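Local coordinates for metallo-beta-lactamase FIM-1 (Pseudomonas aeruginosa, PDB 6V3Q), which probably hydrolyses the amide bond of beta-lactam antibiotics with zinc as cofactor, turning them into substituted beta-amino acids, at residues A77-G89 against Q112-F124. Residues are numbered along the deposited sequence; the frame is centred on the assembly and turned at random. Where two conformers were deposited one is given.
Sequences AVFTHAHDDKMGG and QNGLTPAEHDLIF. With ZN (zinc ion), chain C.
A water joins the two segments: it donates to M87 O at 2.6 Å and more weakly to G88 O, and accepts from T116 N at 3.1 Å. Beside this bridge L115 pushes its forked end into the turn of 82-88. With CG anti to its carbonyl carbon (chi1 -60°), L115 lays CD1 3.5 Å from A82 C and CD2 3.7 Å from D84 CA. N113 ND2 gives A82 O a weak, bent bond of 3.0 Å (129° at the hydrogen), and the same amide nitrogen stands at the edge of the H83 ring. Residues 81-85, following strand 74-78, carry the HxHxD motif of the metallo-beta-lactamase fold: H81 NE2 and H83 ND1 bind the single zinc ion together with H145, while H83 NE2 is held by D179. Farther along, M87 bends at chi3 (66°), and its CE reaches the backbone of 116-118, 3.4 Å from T116 O. A118 CB meets the edge of the F79 ring in its plane, 3.7 Å from F79 CE2. V78 CG2 touches L122 CD1, the two side chains crossing at about a right angle, and I138 of strand 137-139 packs against both.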
loop_
_atom_site.group_PDB
_atom_site.type_symbol
_atom_site.label_atom_id
_atom_site.label_comp_id
_atom_site.label_asym_id
_atom_site.label_seq_id
_atom_site.Cartn_x
_atom_site.Cartn_y
_atom_site.Cartn_z
ATOM N N ALA A 77 24.727 3.954 13.434
ATOM C CA ALA A 77 23.431 3.418 13.053
ATOM C C ALA A 77 23.162 2.143 13.838
ATOM O O ALA A 77 24.072 1.354 14.109
ATOM C CB ALA A 77 23.357 3.148 11.548
ATOM N N VAL A 78 21.898 1.956 14.210
ATOM C CA VAL A 78 21.435 0.748 14.879
ATOM C C VAL A 78 20.123 0.330 14.228
ATOM O O VAL A 78 19.359 1.162 13.731
ATOM C CB VAL A 78 21.262 0.961 16.401
ATOM C CG1 VAL A 78 20.196 2.010 16.679
ATOM C CG2 VAL A 78 20.944 -0.355 17.101
ATOM N N PHE A 79 19.876 -0.974 14.205
ATOM C CA PHE A 79 18.703 -1.534 13.557
ATOM C C PHE A 79 17.969 -2.436 14.539
ATOM O O PHE A 79 18.587 -3.123 15.358
ATOM C CB PHE A 79 19.102 -2.309 12.300
ATOM C CG PHE A 79 20.283 -1.718 11.582
ATOM C CD1 PHE A 79 20.153 -0.552 10.844
ATOM C CD2 PHE A 79 21.529 -2.318 11.661
ATOM C CE1 PHE A 79 21.240 -0.002 10.195
ATOM C CE2 PHE A 79 22.621 -1.772 11.009
ATOM C CZ PHE A 79 22.474 -0.613 10.275
ATOM N N THR A 80 16.640 -2.435 14.442
ATOM C CA THR A 80 15.811 -3.069 15.458
ATOM C C THR A 80 15.535 -4.547 15.194
ATOM O O THR A 80 15.261 -5.283 16.148
ATOM C CB THR A 80 14.489 -2.308 15.607
ATOM O OG1 THR A 80 13.811 -2.259 14.346
ATOM C CG2 THR A 80 14.758 -0.888 16.087
ATOM N N HIS A 81 15.601 -5.003 13.943
ATOM C CA HIS A 81 15.572 -6.434 13.645
ATOM C C HIS A 81 15.972 -6.634 12.189
ATOM O O HIS A 81 16.141 -5.673 11.433
ATOM C CB HIS A 81 14.208 -7.069 13.942
ATOM C CG HIS A 81 13.108 -6.618 13.034
ATOM N ND1 HIS A 81 12.529 -5.370 13.123
ATOM C CD2 HIS A 81 12.459 -7.263 12.036
ATOM C CE1 HIS A 81 11.580 -5.261 12.211
ATOM N NE2 HIS A 81 11.518 -6.395 11.537
ATOM N N ALA A 82 16.124 -7.901 11.811
ATOM C CA ALA A 82 16.708 -8.264 10.521
ATOM C C ALA A 82 15.612 -8.575 9.500
ATOM O O ALA A 82 15.435 -9.704 9.042
ATOM C CB ALA A 82 17.667 -9.436 10.689
ATOM N N HIS A 83 14.871 -7.530 9.153
ATOM C CA HIS A 83 13.983 -7.515 7.999
ATOM C C HIS A 83 14.381 -6.349 7.105
ATOM O O HIS A 83 15.121 -5.451 7.517
ATOM C CB HIS A 83 12.511 -7.415 8.421
ATOM C CG HIS A 83 11.907 -8.730 8.802
ATOM N ND1 HIS A 83 10.656 -8.839 9.369
ATOM C CD2 HIS A 83 12.380 -9.994 8.690
ATOM C CE1 HIS A 83 10.386 -10.113 9.594
ATOM N NE2 HIS A 83 11.416 -10.835 9.191
ATOM N N ASP A 84 13.894 -6.362 5.862
ATOM C CA ASP A 84 14.387 -5.404 4.877
ATOM C C ASP A 84 13.862 -3.986 5.077
ATOM O O ASP A 84 14.409 -3.058 4.475
ATOM C CB ASP A 84 14.066 -5.868 3.452
ATOM C CG ASP A 84 12.659 -6.403 3.308
ATOM O OD1 ASP A 84 11.699 -5.665 3.616
ATOM O OD2 ASP A 84 12.514 -7.565 2.871
ATOM N N ASP A 85 12.834 -3.779 5.898
ATOM C CA ASP A 85 12.446 -2.407 6.201
ATOM C C ASP A 85 13.308 -1.790 7.293
ATOM O O ASP A 85 13.242 -0.573 7.500
ATOM C CB ASP A 85 10.969 -2.334 6.598
ATOM C CG ASP A 85 10.609 -3.298 7.706
ATOM O OD1 ASP A 85 11.235 -4.375 7.794
ATOM O OD2 ASP A 85 9.688 -2.979 8.486
ATOM N N LYS A 86 14.118 -2.595 7.980
ATOM C CA LYS A 86 15.025 -2.104 9.008
ATOM C C LYS A 86 16.489 -2.202 8.622
ATOM O O LYS A 86 17.269 -1.323 8.991
ATOM C CB LYS A 86 14.813 -2.872 10.319
ATOM C CG LYS A 86 13.392 -2.829 10.820
ATOM C CD LYS A 86 12.825 -1.432 10.683
ATOM C CE LYS A 86 11.413 -1.374 11.201
ATOM N NZ LYS A 86 10.805 -0.024 11.047
ATOM N N MET A 87 16.883 -3.248 7.895
ATOM C CA MET A 87 18.272 -3.440 7.495
ATOM C C MET A 87 18.434 -3.491 5.980
ATOM O O MET A 87 19.444 -4.003 5.487
ATOM C CB MET A 87 18.841 -4.710 8.130
ATOM C CG MET A 87 18.815 -4.706 9.648
ATOM S SD MET A 87 19.679 -6.117 10.367
ATOM C CE MET A 87 21.364 -5.779 9.866
ATOM N N GLY A 88 17.459 -2.974 5.231
ATOM C CA GLY A 88 17.521 -3.059 3.781
ATOM C C GLY A 88 18.660 -2.273 3.167
ATOM O O GLY A 88 19.141 -2.621 2.084
ATOM N N GLY A 89 19.107 -1.213 3.837
ATOM C CA GLY A 89 20.150 -0.367 3.290
ATOM C C GLY A 89 21.407 -0.328 4.133
ATOM O O GLY A 89 22.094 0.697 4.186
ATOM N N GLN A 112 20.701 -14.941 5.749
ATOM C CA GLN A 112 19.626 -15.797 5.257
ATOM C C GLN A 112 18.484 -14.977 4.670
ATOM O O GLN A 112 17.866 -15.381 3.678
ATOM C CB GLN A 112 19.113 -16.696 6.384
ATOM C CG GLN A 112 19.988 -17.905 6.670
ATOM C CD GLN A 112 19.349 -19.201 6.213
ATOM O OE1 GLN A 112 18.142 -19.394 6.356
ATOM N NE2 GLN A 112 20.157 -20.095 5.654
ATOM N N ASN A 113 18.194 -13.820 5.263
ATOM C CA ASN A 113 17.123 -12.950 4.799
ATOM C C ASN A 113 17.560 -12.030 3.668
ATOM O O ASN A 113 16.848 -11.067 3.363
ATOM C CB ASN A 113 16.577 -12.121 5.964
ATOM C CG ASN A 113 15.901 -12.976 7.017
ATOM O OD1 ASN A 113 15.368 -14.044 6.716
ATOM N ND2 ASN A 113 15.917 -12.510 8.260
ATOM N N GLY A 114 18.703 -12.300 3.045
ATOM C CA GLY A 114 19.164 -11.475 1.938
ATOM C C GLY A 114 19.535 -10.068 2.349
ATOM O O GLY A 114 19.312 -9.122 1.584
ATOM N N LEU A 115 20.103 -9.907 3.541
ATOM C CA LEU A 115 20.432 -8.600 4.086
ATOM C C LEU A 115 21.907 -8.541 4.456
ATOM O O LEU A 115 22.528 -9.560 4.772
ATOM C CB LEU A 115 19.572 -8.288 5.318
ATOM C CG LEU A 115 18.057 -8.263 5.106
ATOM C CD1 LEU A 115 17.329 -8.237 6.440
ATOM C CD2 LEU A 115 17.652 -7.078 4.248
ATOM N N THR A 116 22.460 -7.339 4.401
ATOM C CA THR A 116 23.828 -7.121 4.851
ATOM C C THR A 116 23.843 -6.994 6.370
ATOM O O THR A 116 23.071 -6.207 6.925
ATOM C CB THR A 116 24.418 -5.864 4.219
ATOM O OG1 THR A 116 24.432 -6.001 2.793
ATOM C CG2 THR A 116 25.840 -5.631 4.716
ATOM N N PRO A 117 24.686 -7.749 7.068
ATOM C CA PRO A 117 24.717 -7.656 8.530
ATOM C C PRO A 117 25.347 -6.352 8.994
ATOM O O PRO A 117 26.064 -5.672 8.257
ATOM C CB PRO A 117 25.572 -8.859 8.942
ATOM C CG PRO A 117 26.467 -9.085 7.765
ATOM C CD PRO A 117 25.637 -8.752 6.556
ATOM N N ALA A 118 25.058 -6.005 10.245
ATOM C CA ALA A 118 25.747 -4.892 10.872
ATOM C C ALA A 118 27.169 -5.302 11.240
ATOM O O ALA A 118 27.504 -6.487 11.321
ATOM C CB ALA A 118 24.992 -4.413 12.112
ATOM N N GLU A 119 28.015 -4.298 11.461
ATOM C CA GLU A 119 29.427 -4.566 11.697
ATOM C C GLU A 119 29.697 -5.013 13.129
ATOM O O GLU A 119 30.591 -5.837 13.357
ATOM C CB GLU A 119 30.255 -3.324 11.364
ATOM C CG GLU A 119 31.755 -3.538 11.422
ATOM C CD GLU A 119 32.527 -2.262 11.166
ATOM O OE1 GLU A 119 31.891 -1.191 11.081
ATOM O OE2 GLU A 119 33.768 -2.328 11.049
ATOM N N HIS A 120 28.946 -4.497 14.097
ATOM C CA HIS A 120 29.173 -4.790 15.504
ATOM C C HIS A 120 27.937 -5.425 16.123
ATOM O O HIS A 120 26.805 -5.033 15.816
ATOM C CB HIS A 120 29.538 -3.521 16.284
ATOM C CG HIS A 120 30.836 -2.903 15.866
ATOM N ND1 HIS A 120 30.905 -1.723 15.157
ATOM C CD2 HIS A 120 32.115 -3.300 16.060
ATOM C CE1 HIS A 120 32.170 -1.420 14.932
ATOM N NE2 HIS A 120 32.926 -2.361 15.469
ATOM N N ASP A 121 28.163 -6.408 16.993
ATOM C CA ASP A 121 27.096 -6.951 17.821
ATOM C C ASP A 121 26.923 -6.078 19.054
ATOM O O ASP A 121 27.907 -5.700 19.698
ATOM C CB ASP A 121 27.409 -8.389 18.239
ATOM C CG ASP A 121 27.477 -9.337 17.066
ATOM O OD1 ASP A 121 27.202 -8.897 15.932
ATOM O OD2 ASP A 121 27.807 -10.524 17.279
ATOM N N LEU A 122 25.676 -5.750 19.376
ATOM C CA LEU A 122 25.401 -5.032 20.610
ATOM C C LEU A 122 25.707 -5.919 21.812
ATOM O O LEU A 122 25.516 -7.137 21.779
ATOM C CB LEU A 122 23.943 -4.569 20.643
ATOM C CG LEU A 122 23.553 -3.457 19.666
ATOM C CD1 LEU A 122 22.043 -3.353 19.530
ATOM C CD2 LEU A 122 24.137 -2.128 20.116
ATOM N N ILE A 123 26.203 -5.297 22.877
ATOM C CA ILE A 123 26.533 -5.996 24.113
ATOM C C ILE A 123 25.617 -5.451 25.200
ATOM O O ILE A 123 25.792 -4.315 25.659
ATOM C CB ILE A 123 28.012 -5.840 24.497
ATOM C CG1 ILE A 123 28.909 -6.411 23.395
ATOM C CG2 ILE A 123 28.296 -6.532 25.822
ATOM C CD1 ILE A 123 30.360 -6.561 23.794
ATOM N N PHE A 124 24.642 -6.255 25.609
ATOM C CA PHE A 124 23.671 -5.849 26.612
ATOM C C PHE A 124 24.156 -6.213 28.008
ATOM O O PHE A 124 24.867 -7.202 28.203
ATOM C CB PHE A 124 22.317 -6.509 26.349
ATOM C CG PHE A 124 21.633 -6.018 25.105
ATOM C CD1 PHE A 124 21.723 -6.727 23.917
ATOM C CD2 PHE A 124 20.896 -4.846 25.124
ATOM C CE1 PHE A 124 21.092 -6.272 22.771
ATOM C CE2 PHE A 124 20.263 -4.388 23.982
ATOM C CZ PHE A 124 20.362 -5.101 22.806
HETATM ZN ZN ZN C . 9.779 -7.198 10.425
HETATM O O HOH W 1 20.700 -5.010 3.508
#